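Local coordinates for protein putative N-acetylmuramoyl-L-alanine amidase,autolysin cwp6 (Peptoclostridium difficile, PDB 5J72) that probably hydrolyses the N-acetylmuramoyl-L-alanine amide link of peptidoglycan with a zinc-dependent amidase domain, and carries CWB2 modules that fix it to the cell wall, at residues T244-L247 with I248-I252; Y300-L303 with S304-L308; T489-L492 with R493-I497; G626-I629 with G630-I633. All coordinates share one frame; numbering follows the deposited sequence.

Overall arrangement
Each of the four contacts is a local one, formed along a single helix, so no long loop is closed and none encloses or crosses another; they follow in series. Contact 1 lies on helix 241-253 and contact 2 at the end of helix 297-306, both in the second CWB2 module. Their centres are about 13 Å apart, and the Trp302 ring joins them by packing on Leu246, Ala249 and Lys250. Contact 3, at the end of helix 477-494, and contact 4, on helix 619-637, belong to the amidase region; with centres about 10 Å apart, they meet through Tyr491 and Leu492. The two pairs are separate, contacts 1 and 3 having centres about 40 Å apart.

Contact 1: T244-L247 with I248-I252; sequences TSLL and IAKEI
Leu246 and Lys250 meet one turn apart on helix 241-253, CG of Leu246 lying 3.6 Å from CE of Lys250. Leu246 has CG anti to the backbone N (chi1 176°), which swings its branched end toward the next turn, where the extended lysine chain passes. The methylene next to the ammonium group therefore rests on the leucine branch, CE of Lys250 being 3.7 Å from CD2 of Leu246. Leu246 itself is buried under Trp302. The loose part of the contact is Leu247 with Lys250: both keep some solvent access, and CD2 of Leu247 comes only within 4.4 Å of CD of Lys250.

Thr244, Ser245, Ile248 and Ala249, by contrast, are buried. Here CD1 of Ile248 ends 3.9 Å from CG2 of Thr244, a methyl-to-methyl touch. The hydroxyl of Thr244 turns elsewhere, bonding to Gly238 N. Beneath these side chains run four regular i to i+4 backbone bonds, from Ile248 N to Thr244 O (2.8 Å) through Glu251 N to Leu247 O (3.0 Å), evidence of undistorted alpha-helix.

Polar ends on this helix are taken up by neighbours: Ser245 OG bonds to His242 O and Leu289 N, and Glu251 OE2 to Tyr180 OH. Among the surrounding elements, Ile248 and Ile252 pack on Leu176 of helix 174-180, Leu247 and Ile248 on Ile236 of strand 232-236, and Leu246, Ala249 and Lys250 on Trp302 of helix 297-306.

Contact 2: Y300-L303 with S304-L308; sequences YNWL and SSQGL
The Trp302 indole carries the side chain of Gln306 over one face, a CH-pi contact at the C-terminal end of helix 297-306 in the CWB2 region. CG of Gln306 stands 3.7 Å from the centroid of the six-membered ring and 6° off its normal, and the amide plane lies 13° from the ring plane, so the amide group continues nearly flat across the indole. The bend at chi2 (-61°) folds it there. A water also lies over that face, toward the rim; it donates to Trp302 O and makes an unusually short approach to Gln306 OE1, while NE2 of Gln306 bonds to Val258 O. The indole also touches Asp253 of helix 241-253.

On the Tyr300 ring, one face receives Ser304 OG, 3.4 Å above the plane and offset toward the rim. Ser304 OG donates to Tyr300 O at 2.7 Å, from above the carbonyl plane, and Ser304 N reaches the same oxygen from the opposite face; two donors thus grip one acceptor.

The last turn tightens to an i to i+3 bond, Gln306 N to Leu303 O, before the helix ends. Gly307 then takes positive phi, turning the chain toward strand 308-314. CD2 of Leu303 touches CD1 of Leu308 at 4.1 Å, and both side chains pack on Ile261. A further water lies 2.7 Å from Leu303 O, to which it probably donates, and accepts from Leu308 N at 2.8 Å.

Contact 3: T489-L492 with R493-I497; sequences TEYL and RSKGI
Leu492 meets Ile497 across the C-terminal end of helix 477-494, CD2 of Leu492 lying 3.8 Å from CD1 of Ile497, and both side chains pack on Val454 of strand 453-458. Leu492, Arg493 and Tyr491 are the residues with the most surface buried by the contact. A Schellman motif brings Leu492 and Ile497 together: Ile497 N bonds to Leu492 O (3.0 Å), Gly496 N bonds to Arg493 O, and Gly496 has the positive phi of the C-prime residue. Leu492 O also accepts from Lys495 N, which arrives from the opposite face of the carbonyl plane.

Arg493 runs extended from CG to NE alongside Thr489, pointing the same way. CG2 of Thr489 stands 3.6 Å above the guanidinium plane of Arg493, over its centre, while NH1 and NH2 bond to Val399 O and Val499 O.

Tyr491 has Lys495 over one ring face. CG of Lys495 is 4.0 Å from the Tyr491 ring centroid and 28° off its normal, a CH-pi contact, and the bent lysine chain carries CE of Lys495 to 3.3 Å from Tyr491 OH. Ser494 OG, set between its backbone N and carbonyl carbon (chi1 80°), donates to Tyr491 O at 2.7 Å.

The chemistry divides accordingly: a single threonine methyl covers one face of the guanidinium while NH1 and NH2 each donate to a backbone carbonyl, and Tyr491 OH, bonded to Glu634, probably helps fix the ring that the lysine chain lies against.

Contact 4: G626-I629 with G630-I633; sequences GTQI and GIGI
Gly626-Ile629 and Gly630-Ile633 form two successive turns of helix 619-637, with Gly630 N bonded to Gly626 O at 2.9 Å. Three more i to i+4 bonds follow, ending with Ile633 N to Ile629 O; Gly632 N to Gln628 O is the straightest, with an N-H...O angle of 170°. All eight residues keep helical phi and psi, so the three glycines do not break the regular geometry.

Of the side chains, Ile631 has the most partners. CD1 of Ile631 lies 3.5 Å from OE1 of Gln628 and 3.9 Å from CG2 of Thr627, the glutamine being folded by its chi2 of -51° so that it runs beside the isoleucine and points the same way. The amide nitrogen, NE2, bonds to Arg565 O, which helps hold the group in place; Thr627 OG1 bonds back to Lys623 O. A separate apolar pair lies one turn apart along the helix: CG2 of Ile629, anti to its own backbone N, touches CD1 of Ile633 at 4.0 Å.

In the amidase fold this helix packs on helices 477-494 and 554-569 and, through Ile633, on strands 453-458 and 525-532 of one sheet. Ile629 meets Ile566, Thr484 and Thr488, and Tyr491 lies against Ile631 and Gly630. The side chain of Ile629 is about 9 Å from that of His530, a zinc ligand, and about 13 Å from the zinc ion, so the helix is near the metal site but contributes no ligand from these segments.

Contact 1: T244-L247 with I248-I252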
ATOM      1  N   THR A 244     -22.296   9.106   6.402  1.00 27.02           N
ATOM      2  CA  THR A 244     -21.336  10.042   5.796  1.00 25.06           C
ATOM      3  C   THR A 244     -20.759   9.463   4.491  1.00 21.79           C
ATOM      4  O   THR A 244     -20.655  10.204   3.528  1.00 23.70           O
ATOM      5  CB  THR A 244     -20.222  10.328   6.774  1.00 29.14           C
ATOM      6  OG1 THR A 244     -20.827  10.981   7.892  1.00 27.64           O
ATOM      7  CG2 THR A 244     -19.136  11.287   6.143  1.00 29.52           C
ATOM      8  N   SER A 245     -20.429   8.125   4.442  1.00 21.09           N
ATOM      9  CA  SER A 245     -19.901   7.553   3.204  1.00 22.96           C
ATOM     10  C   SER A 245     -20.970   7.626   2.151  1.00 23.24           C
ATOM     11  O   SER A 245     -20.701   7.856   0.971  1.00 21.68           O
ATOM     12  CB  SER A 245     -19.382   6.120   3.438  1.00 24.79           C
ATOM     13  OG  SER A 245     -20.375   5.101   3.500  1.00 30.78           O
ATOM     14  N   LEU A 246     -22.266   7.462   2.562  1.00 23.71           N
ATOM     15  CA  LEU A 246     -23.349   7.597   1.572  1.00 20.92           C
ATOM     16  C   LEU A 246     -23.424   9.040   1.090  1.00 17.64           C
ATOM     17  O   LEU A 246     -23.567   9.297  -0.113  1.00 21.32           O
ATOM     18  CB  LEU A 246     -24.821   7.241   2.182  1.00 20.88           C
ATOM     19  CG  LEU A 246     -25.972   7.496   1.146  1.00 27.70           C
ATOM     20  CD1 LEU A 246     -25.758   6.700  -0.102  1.00 28.43           C
ATOM     21  CD2 LEU A 246     -27.388   7.138   1.808  1.00 29.23           C
ATOM     22  N   LEU A 247     -23.343   9.992   2.009  1.00 20.19           N
ATOM     23  CA  LEU A 247     -23.464  11.418   1.589  1.00 22.00           C
ATOM     24  C   LEU A 247     -22.283  11.821   0.676  1.00 20.52           C
ATOM     25  O   LEU A 247     -22.454  12.596  -0.263  1.00 18.34           O
ATOM     26  CB  LEU A 247     -23.492  12.276   2.854  1.00 25.18           C
ATOM     27  CG  LEU A 247     -24.840  12.075   3.663  1.00 28.09           C
ATOM     28  CD1 LEU A 247     -24.673  12.715   5.072  1.00 30.45           C
ATOM     29  CD2 LEU A 247     -25.997  12.680   2.818  1.00 29.87           C
ATOM     30  N   ILE A 248     -21.097  11.244   0.930  1.00 20.62           N
ATOM     31  CA  ILE A 248     -19.942  11.529   0.050  1.00 18.04           C
ATOM     32  C   ILE A 248     -20.206  10.935  -1.321  1.00 20.74           C
ATOM     33  O   ILE A 248     -19.956  11.552  -2.354  1.00 20.69           O
ATOM     34  CB  ILE A 248     -18.715  10.910   0.703  1.00 20.73           C
ATOM     35  CG1 ILE A 248     -18.315  11.777   1.939  1.00 23.45           C
ATOM     36  CG2 ILE A 248     -17.576  10.803  -0.340  1.00 20.00           C
ATOM     37  CD1 ILE A 248     -17.189  11.154   2.787  1.00 23.46           C
ATOM     38  N   ALA A 249     -20.758   9.712  -1.334  1.00 21.01           N
ATOM     39  CA  ALA A 249     -21.060   9.096  -2.623  1.00 19.91           C
ATOM     40  C   ALA A 249     -22.086   9.954  -3.410  1.00 21.14           C
ATOM     41  O   ALA A 249     -21.975  10.076  -4.640  1.00 20.77           O
ATOM     42  CB  ALA A 249     -21.592   7.650  -2.410  1.00 20.33           C
ATOM     43  N   LYS A 250     -23.111  10.502  -2.724  1.00 22.26           N
ATOM     44  CA  LYS A 250     -24.081  11.342  -3.458  1.00 21.11           C
ATOM     45  C   LYS A 250     -23.415  12.625  -3.966  1.00 20.89           C
ATOM     46  O   LYS A 250     -23.778  13.154  -5.031  1.00 24.04           O
ATOM     47  CB  LYS A 250     -25.246  11.739  -2.505  1.00 23.78           C
ATOM     48  CG  LYS A 250     -26.114  10.505  -2.155  1.00 26.31           C
ATOM     49  CD  LYS A 250     -27.187  10.929  -1.071  1.00 28.80           C
ATOM     50  CE  LYS A 250     -28.080   9.770  -0.694  1.00 37.19           C
ATOM     51  NZ  LYS A 250     -29.265  10.233   0.083  1.00 46.88           N
ATOM     52  N   GLU A 251     -22.433  13.126  -3.195  1.00 21.60           N
ATOM     53  CA  GLU A 251     -21.733  14.334  -3.651  1.00 22.45           C
ATOM     54  C   GLU A 251     -20.912  14.005  -4.918  1.00 22.55           C
ATOM     55  O   GLU A 251     -20.933  14.750  -5.893  1.00 21.71           O
ATOM     56  CB  GLU A 251     -20.859  14.878  -2.522  1.00 23.55           C
ATOM     57  CG  GLU A 251     -19.991  16.049  -3.018  1.00 32.47           C
ATOM     58  CD  GLU A 251     -20.714  17.434  -3.069  1.00 44.39           C
ATOM     59  OE1 GLU A 251     -21.912  17.513  -2.708  1.00 35.24           O
ATOM     60  OE2 GLU A 251     -20.041  18.442  -3.464  1.00 45.65           O
ATOM     61  N   ILE A 252     -20.206  12.834  -4.924  1.00 21.19           N
ATOM     62  CA  ILE A 252     -19.457  12.492  -6.124  1.00 18.91           C
ATOM     63  C   ILE A 252     -20.422  12.374  -7.333  1.00 19.45           C
ATOM     64  O   ILE A 252     -20.100  12.805  -8.444  1.00 20.71           O
ATOM     65  CB  ILE A 252     -18.687  11.134  -5.879  1.00 17.66           C
ATOM     66  CG1 ILE A 252     -17.569  11.351  -4.813  1.00 20.02           C
ATOM     67  CG2 ILE A 252     -18.080  10.627  -7.213  1.00 19.86           C
ATOM     68  CD1 ILE A 252     -16.967  10.005  -4.218  1.00 21.03           C
TER

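Contact 2: Y300-L303 with S304-L308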
ATOM      1  N   TYR A 300     -28.565   1.139   0.772  1.00 30.34           N
ATOM      2  CA  TYR A 300     -29.129   0.161  -0.166  1.00 27.63           C
ATOM      3  C   TYR A 300     -30.123   0.805  -1.112  1.00 28.70           C
ATOM      4  O   TYR A 300     -30.083   0.559  -2.321  1.00 30.15           O
ATOM      5  CB  TYR A 300     -29.767  -1.015   0.637  1.00 29.97           C
ATOM      6  CG  TYR A 300     -30.349  -2.063  -0.292  1.00 33.72           C
ATOM      7  CD1 TYR A 300     -29.535  -3.022  -0.883  1.00 34.78           C
ATOM      8  CD2 TYR A 300     -31.709  -2.074  -0.601  1.00 37.73           C
ATOM      9  CE1 TYR A 300     -30.060  -3.981  -1.763  1.00 31.57           C
ATOM     10  CE2 TYR A 300     -32.247  -3.018  -1.482  1.00 34.31           C
ATOM     11  CZ  TYR A 300     -31.422  -3.973  -2.055  1.00 35.77           C
ATOM     12  OH  TYR A 300     -31.972  -4.922  -2.900  1.00 33.05           O
ATOM     13  N   ASN A 301     -31.042   1.682  -0.607  1.00 30.48           N
ATOM     14  CA  ASN A 301     -32.034   2.262  -1.533  1.00 30.55           C
ATOM     15  C   ASN A 301     -31.395   3.141  -2.569  1.00 30.57           C
ATOM     16  O   ASN A 301     -31.800   3.122  -3.726  1.00 29.89           O
ATOM     17  CB  ASN A 301     -33.146   3.085  -0.744  1.00 33.18           C
ATOM     18  CG  ASN A 301     -33.980   2.181   0.166  1.00 39.49           C
ATOM     19  OD1 ASN A 301     -34.207   1.020  -0.195  1.00 46.04           O
ATOM     20  ND2 ASN A 301     -34.383   2.575   1.386  1.00 42.23           N
ATOM     21  N   TRP A 302     -30.389   3.916  -2.189  1.00 29.91           N
ATOM     22  CA  TRP A 302     -29.730   4.794  -3.187  1.00 27.34           C
ATOM     23  C   TRP A 302     -28.910   3.932  -4.165  1.00 25.71           C
ATOM     24  O   TRP A 302     -29.017   4.130  -5.376  1.00 26.75           O
ATOM     25  CB  TRP A 302     -28.846   5.797  -2.400  1.00 26.62           C
ATOM     26  CG  TRP A 302     -28.193   6.820  -3.285  1.00 25.69           C
ATOM     27  CD1 TRP A 302     -28.760   7.933  -3.817  1.00 29.98           C
ATOM     28  CD2 TRP A 302     -26.851   6.779  -3.795  1.00 29.04           C
ATOM     29  NE1 TRP A 302     -27.885   8.574  -4.632  1.00 32.50           N
ATOM     30  CE2 TRP A 302     -26.691   7.898  -4.631  1.00 32.56           C
ATOM     31  CE3 TRP A 302     -25.754   5.904  -3.603  1.00 30.38           C
ATOM     32  CZ2 TRP A 302     -25.484   8.176  -5.288  1.00 30.19           C
ATOM     33  CZ3 TRP A 302     -24.563   6.181  -4.253  1.00 26.06           C
ATOM     34  CH2 TRP A 302     -24.439   7.310  -5.091  1.00 26.80           C
ATOM     35  N   LEU A 303     -28.113   2.976  -3.664  1.00 26.60           N
ATOM     36  CA  LEU A 303     -27.307   2.125  -4.561  1.00 23.58           C
ATOM     37  C   LEU A 303     -28.212   1.367  -5.535  1.00 25.23           C
ATOM     38  O   LEU A 303     -27.856   1.193  -6.696  1.00 26.36           O
ATOM     39  CB  LEU A 303     -26.540   1.093  -3.731  1.00 25.04           C
ATOM     40  CG  LEU A 303     -25.411   1.655  -2.837  1.00 28.05           C
ATOM     41  CD1 LEU A 303     -24.868   0.469  -2.049  1.00 24.56           C
ATOM     42  CD2 LEU A 303     -24.291   2.375  -3.698  1.00 25.48           C
ATOM     43  N   SER A 304     -29.410   0.918  -5.050  1.00 26.63           N
ATOM     44  CA  SER A 304     -30.308   0.174  -5.943  1.00 28.75           C
ATOM     45  C   SER A 304     -30.691   1.017  -7.112  1.00 31.49           C
ATOM     46  O   SER A 304     -30.842   0.487  -8.204  1.00 32.51           O
ATOM     47  CB  SER A 304     -31.577  -0.278  -5.211  1.00 29.97           C
ATOM     48  OG  SER A 304     -31.230  -1.096  -4.115  1.00 32.82           O
ATOM     49  N   SER A 305     -30.833   2.345  -6.925  1.00 30.28           N
ATOM     50  CA  SER A 305     -31.211   3.178  -8.057  1.00 36.59           C
ATOM     51  C   SER A 305     -30.016   3.713  -8.879  1.00 36.18           C
ATOM     52  O   SER A 305     -30.237   4.437  -9.860  1.00 33.67           O
ATOM     53  CB  SER A 305     -32.054   4.356  -7.562  1.00 41.15           C
ATOM     54  OG  SER A 305     -32.928   3.905  -6.543  1.00 49.67           O
ATOM     55  N   GLN A 306     -28.786   3.370  -8.511  1.00 33.68           N
ATOM     56  CA  GLN A 306     -27.629   3.846  -9.279  1.00 36.15           C
ATOM     57  C   GLN A 306     -27.284   3.002 -10.474  1.00 37.26           C
ATOM     58  O   GLN A 306     -26.518   3.463 -11.311  1.00 40.13           O
ATOM     59  CB  GLN A 306     -26.381   3.898  -8.387  1.00 35.95           C
ATOM     60  CG  GLN A 306     -26.404   5.079  -7.477  1.00 36.66           C
ATOM     61  CD  GLN A 306     -26.440   6.338  -8.324  1.00 39.06           C
ATOM     62  OE1 GLN A 306     -27.368   7.112  -8.224  1.00 35.88           O
ATOM     63  NE2 GLN A 306     -25.441   6.561  -9.225  1.00 42.07           N
ATOM     64  N   GLY A 307     -27.821   1.778 -10.588  1.00 36.99           N
ATOM     65  CA  GLY A 307     -27.424   0.925 -11.702  1.00 37.62           C
ATOM     66  C   GLY A 307     -25.924   0.619 -11.651  1.00 36.06           C
ATOM     67  O   GLY A 307     -25.203   0.820 -12.630  1.00 35.47           O
ATOM     68  N   LEU A 308     -25.449   0.151 -10.506  1.00 32.42           N
ATOM     69  CA  LEU A 308     -24.021  -0.170 -10.351  1.00 31.75           C
ATOM     70  C   LEU A 308     -23.509  -1.191 -11.357  1.00 32.64           C
ATOM     71  O   LEU A 308     -24.181  -2.215 -11.640  1.00 29.07           O
ATOM     72  CB  LEU A 308     -23.788  -0.763  -8.990  1.00 30.20           C
ATOM     73  CG  LEU A 308     -24.106   0.153  -7.859  1.00 36.02           C
ATOM     74  CD1 LEU A 308     -23.995  -0.620  -6.547  1.00 33.07           C
ATOM     75  CD2 LEU A 308     -23.113   1.350  -7.917  1.00 34.09           C
TER
HETATM   76  O   HOH W   1     -34.262   2.258  -4.824  1.00 50.79           O
HETATM   77  O   HOH W   2     -29.329   6.527  -6.763  1.00 45.74           O
HETATM   78  O   HOH W   3     -27.575  -0.586  -8.761  1.00 30.09           O

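Contact 3: T489-L492 with R493-I497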
ATOM      1  N   THR A 489       7.789 -14.804   9.754  1.00 19.21           N
ATOM      2  CA  THR A 489       8.748 -13.775   9.375  1.00 20.57           C
ATOM      3  C   THR A 489       8.304 -12.406   9.927  1.00 19.16           C
ATOM      4  O   THR A 489       9.120 -11.629  10.451  1.00 20.17           O
ATOM      5  CB  THR A 489       8.839 -13.729   7.788  1.00 19.19           C
ATOM      6  OG1 THR A 489       9.374 -14.994   7.387  1.00 17.29           O
ATOM      7  CG2 THR A 489       9.796 -12.662   7.291  1.00 18.38           C
ATOM      8  N   GLU A 490       7.035 -12.136   9.786  1.00 19.39           N
ATOM      9  CA  GLU A 490       6.485 -10.839  10.213  1.00 19.55           C
ATOM     10  C   GLU A 490       6.739 -10.661  11.766  1.00 24.87           C
ATOM     11  O   GLU A 490       7.157  -9.606  12.204  1.00 22.88           O
ATOM     12  CB  GLU A 490       4.978 -10.844   9.983  1.00 25.69           C
ATOM     13  CG  GLU A 490       4.463  -9.428  10.115  1.00 37.20           C
ATOM     14  CD  GLU A 490       4.726  -8.638   8.795  1.00 50.10           C
ATOM     15  OE1 GLU A 490       5.659  -8.976   8.040  1.00 52.60           O
ATOM     16  OE2 GLU A 490       3.982  -7.701   8.532  1.00 56.32           O
ATOM     17  N   TYR A 491       6.497 -11.732  12.546  1.00 23.30           N
ATOM     18  CA  TYR A 491       6.732 -11.617  14.002  1.00 23.95           C
ATOM     19  C   TYR A 491       8.178 -11.385  14.269  1.00 26.17           C
ATOM     20  O   TYR A 491       8.533 -10.463  15.024  1.00 23.53           O
ATOM     21  CB  TYR A 491       6.257 -12.872  14.721  1.00 22.87           C
ATOM     22  CG  TYR A 491       6.590 -12.754  16.203  1.00 27.37           C
ATOM     23  CD1 TYR A 491       5.761 -12.045  17.062  1.00 27.09           C
ATOM     24  CD2 TYR A 491       7.779 -13.269  16.710  1.00 27.14           C
ATOM     25  CE1 TYR A 491       6.117 -11.833  18.391  1.00 30.45           C
ATOM     26  CE2 TYR A 491       8.142 -13.081  18.048  1.00 26.24           C
ATOM     27  CZ  TYR A 491       7.308 -12.358  18.880  1.00 33.15           C
ATOM     28  OH  TYR A 491       7.677 -12.163  20.195  1.00 31.61           O
ATOM     29  N   LEU A 492       9.074 -12.167  13.647  1.00 22.61           N
ATOM     30  CA  LEU A 492      10.501 -11.972  13.925  1.00 23.77           C
ATOM     31  C   LEU A 492      10.987 -10.576  13.559  1.00 26.08           C
ATOM     32  O   LEU A 492      11.786  -9.965  14.294  1.00 23.75           O
ATOM     33  CB  LEU A 492      11.327 -13.023  13.140  1.00 20.89           C
ATOM     34  CG  LEU A 492      11.096 -14.456  13.703  1.00 24.93           C
ATOM     35  CD1 LEU A 492      11.727 -15.520  12.787  1.00 20.06           C
ATOM     36  CD2 LEU A 492      11.791 -14.537  15.112  1.00 23.97           C
ATOM     37  N   ARG A 493      10.535 -10.065  12.402  1.00 22.17           N
ATOM     38  CA  ARG A 493      10.994  -8.737  12.004  1.00 24.67           C
ATOM     39  C   ARG A 493      10.485  -7.676  12.959  1.00 22.63           C
ATOM     40  O   ARG A 493      11.204  -6.701  13.183  1.00 24.62           O
ATOM     41  CB  ARG A 493      10.500  -8.384  10.582  1.00 24.34           C
ATOM     42  CG  ARG A 493      11.156  -9.260   9.564  1.00 24.83           C
ATOM     43  CD  ARG A 493      10.916  -8.735   8.137  1.00 24.94           C
ATOM     44  NE  ARG A 493      11.750  -9.524   7.227  1.00 28.02           N
ATOM     45  CZ  ARG A 493      11.518  -9.638   5.924  1.00 33.44           C
ATOM     46  NH1 ARG A 493      10.483  -9.007   5.365  1.00 27.29           N
ATOM     47  NH2 ARG A 493      12.318 -10.372   5.168  1.00 30.21           N
ATOM     48  N   SER A 494       9.280  -7.823  13.457  1.00 24.01           N
ATOM     49  CA  SER A 494       8.725  -6.834  14.376  1.00 28.37           C
ATOM     50  C   SER A 494       9.527  -6.816  15.716  1.00 34.00           C
ATOM     51  O   SER A 494       9.399  -5.851  16.478  1.00 30.61           O
ATOM     52  CB  SER A 494       7.271  -7.144  14.654  1.00 27.70           C
ATOM     53  OG  SER A 494       7.170  -8.180  15.616  1.00 25.90           O
ATOM     54  N   LYS A 495      10.327  -7.867  16.001  1.00 31.19           N
ATOM     55  CA  LYS A 495      11.162  -7.901  17.228  1.00 27.38           C
ATOM     56  C   LYS A 495      12.605  -7.603  16.889  1.00 29.18           C
ATOM     57  O   LYS A 495      13.474  -7.836  17.722  1.00 31.22           O
ATOM     58  CB  LYS A 495      11.038  -9.274  17.905  1.00 25.14           C
ATOM     59  CG  LYS A 495       9.601  -9.580  18.281  1.00 23.11           C
ATOM     60  CD  LYS A 495       9.043  -8.411  19.070  1.00 31.76           C
ATOM     61  CE  LYS A 495       8.051  -8.899  20.068  1.00 41.63           C
ATOM     62  NZ  LYS A 495       6.683  -8.508  19.703  1.00 50.93           N
ATOM     63  N   GLY A 496      12.902  -7.094  15.689  1.00 26.27           N
ATOM     64  CA  GLY A 496      14.273  -6.719  15.362  1.00 28.86           C
ATOM     65  C   GLY A 496      15.195  -7.848  14.930  1.00 33.67           C
ATOM     66  O   GLY A 496      16.407  -7.670  14.909  1.00 33.31           O
ATOM     67  N   ILE A 497      14.638  -9.036  14.573  1.00 30.79           N
ATOM     68  CA  ILE A 497      15.475 -10.148  14.113  1.00 27.15           C
ATOM     69  C   ILE A 497      15.493 -10.125  12.574  1.00 28.09           C
ATOM     70  O   ILE A 497      14.446  -9.929  11.988  1.00 29.72           O
ATOM     71  CB  ILE A 497      14.875 -11.490  14.711  1.00 27.63           C
ATOM     72  CG1 ILE A 497      15.137 -11.530  16.257  1.00 28.23           C
ATOM     73  CG2 ILE A 497      15.525 -12.732  14.029  1.00 26.89           C
ATOM     74  CD1 ILE A 497      14.141 -12.367  17.118  1.00 28.14           C
TER

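Contact 4: G626-I629 with G630-I633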
ATOM      1  N   GLY A 626       1.931 -19.164  12.675  1.00 18.40           N
ATOM      2  CA  GLY A 626       3.245 -18.638  12.330  1.00 18.99           C
ATOM      3  C   GLY A 626       3.825 -17.771  13.448  1.00 18.91           C
ATOM      4  O   GLY A 626       5.031 -17.794  13.710  1.00 20.48           O
ATOM      5  N   THR A 627       2.970 -16.963  14.058  1.00 19.58           N
ATOM      6  CA  THR A 627       3.449 -16.108  15.139  1.00 20.41           C
ATOM      7  C   THR A 627       4.073 -16.969  16.303  1.00 19.18           C
ATOM      8  O   THR A 627       5.159 -16.632  16.789  1.00 23.56           O
ATOM      9  CB  THR A 627       2.254 -15.353  15.748  1.00 23.87           C
ATOM     10  OG1 THR A 627       1.710 -14.526  14.685  1.00 24.97           O
ATOM     11  CG2 THR A 627       2.734 -14.467  17.000  1.00 23.70           C
ATOM     12  N   GLN A 628       3.383 -18.031  16.725  1.00 23.05           N
ATOM     13  CA  GLN A 628       3.919 -18.882  17.815  1.00 25.99           C
ATOM     14  C   GLN A 628       5.263 -19.470  17.420  1.00 26.25           C
ATOM     15  O   GLN A 628       6.211 -19.545  18.229  1.00 23.68           O
ATOM     16  CB  GLN A 628       2.923 -19.990  18.151  1.00 26.47           C
ATOM     17  CG  GLN A 628       1.571 -19.498  18.683  1.00 27.83           C
ATOM     18  CD  GLN A 628       1.770 -18.507  19.831  1.00 34.93           C
ATOM     19  OE1 GLN A 628       1.518 -17.300  19.699  1.00 28.95           O
ATOM     20  NE2 GLN A 628       2.293 -18.984  20.988  1.00 27.29           N
ATOM     21  N   ILE A 629       5.378 -19.903  16.139  1.00 21.29           N
ATOM     22  CA  ILE A 629       6.653 -20.406  15.743  1.00 17.70           C
ATOM     23  C   ILE A 629       7.701 -19.306  15.851  1.00 21.28           C
ATOM     24  O   ILE A 629       8.818 -19.568  16.289  1.00 21.29           O
ATOM     25  CB  ILE A 629       6.568 -20.977  14.285  1.00 19.29           C
ATOM     26  CG1 ILE A 629       5.649 -22.226  14.285  1.00 18.39           C
ATOM     27  CG2 ILE A 629       7.989 -21.298  13.775  1.00 21.13           C
ATOM     28  CD1 ILE A 629       5.313 -22.780  12.798  1.00 21.50           C
ATOM     29  N   GLY A 630       7.329 -18.041  15.448  1.00 20.52           N
ATOM     30  CA  GLY A 630       8.296 -16.956  15.525  1.00 20.07           C
ATOM     31  C   GLY A 630       8.670 -16.697  16.999  1.00 20.51           C
ATOM     32  O   GLY A 630       9.837 -16.389  17.289  1.00 19.96           O
ATOM     33  N   ILE A 631       7.708 -16.804  17.886  1.00 20.69           N
ATOM     34  CA  ILE A 631       8.023 -16.533  19.329  1.00 23.86           C
ATOM     35  C   ILE A 631       9.019 -17.622  19.813  1.00 23.56           C
ATOM     36  O   ILE A 631      10.005 -17.299  20.489  1.00 26.19           O
ATOM     37  CB  ILE A 631       6.741 -16.544  20.193  1.00 24.89           C
ATOM     38  CG1 ILE A 631       5.845 -15.294  19.869  1.00 23.08           C
ATOM     39  CG2 ILE A 631       7.157 -16.475  21.754  1.00 24.76           C
ATOM     40  CD1 ILE A 631       4.390 -15.489  20.357  1.00 23.37           C
ATOM     41  N   GLY A 632       8.753 -18.890  19.456  1.00 24.27           N
ATOM     42  CA  GLY A 632       9.669 -19.974  19.832  1.00 22.45           C
ATOM     43  C   GLY A 632      11.049 -19.734  19.280  1.00 25.10           C
ATOM     44  O   GLY A 632      12.048 -20.021  19.922  1.00 24.92           O
ATOM     45  N   ILE A 633      11.155 -19.222  18.026  1.00 22.21           N
ATOM     46  CA  ILE A 633      12.465 -18.937  17.457  1.00 20.60           C
ATOM     47  C   ILE A 633      13.164 -17.786  18.237  1.00 21.60           C
ATOM     48  O   ILE A 633      14.377 -17.866  18.514  1.00 26.36           O
ATOM     49  CB  ILE A 633      12.348 -18.540  15.942  1.00 18.41           C
ATOM     50  CG1 ILE A 633      11.905 -19.830  15.144  1.00 21.46           C
ATOM     51  CG2 ILE A 633      13.705 -17.947  15.384  1.00 19.49           C
ATOM     52  CD1 ILE A 633      11.507 -19.478  13.635  1.00 20.76           C
TER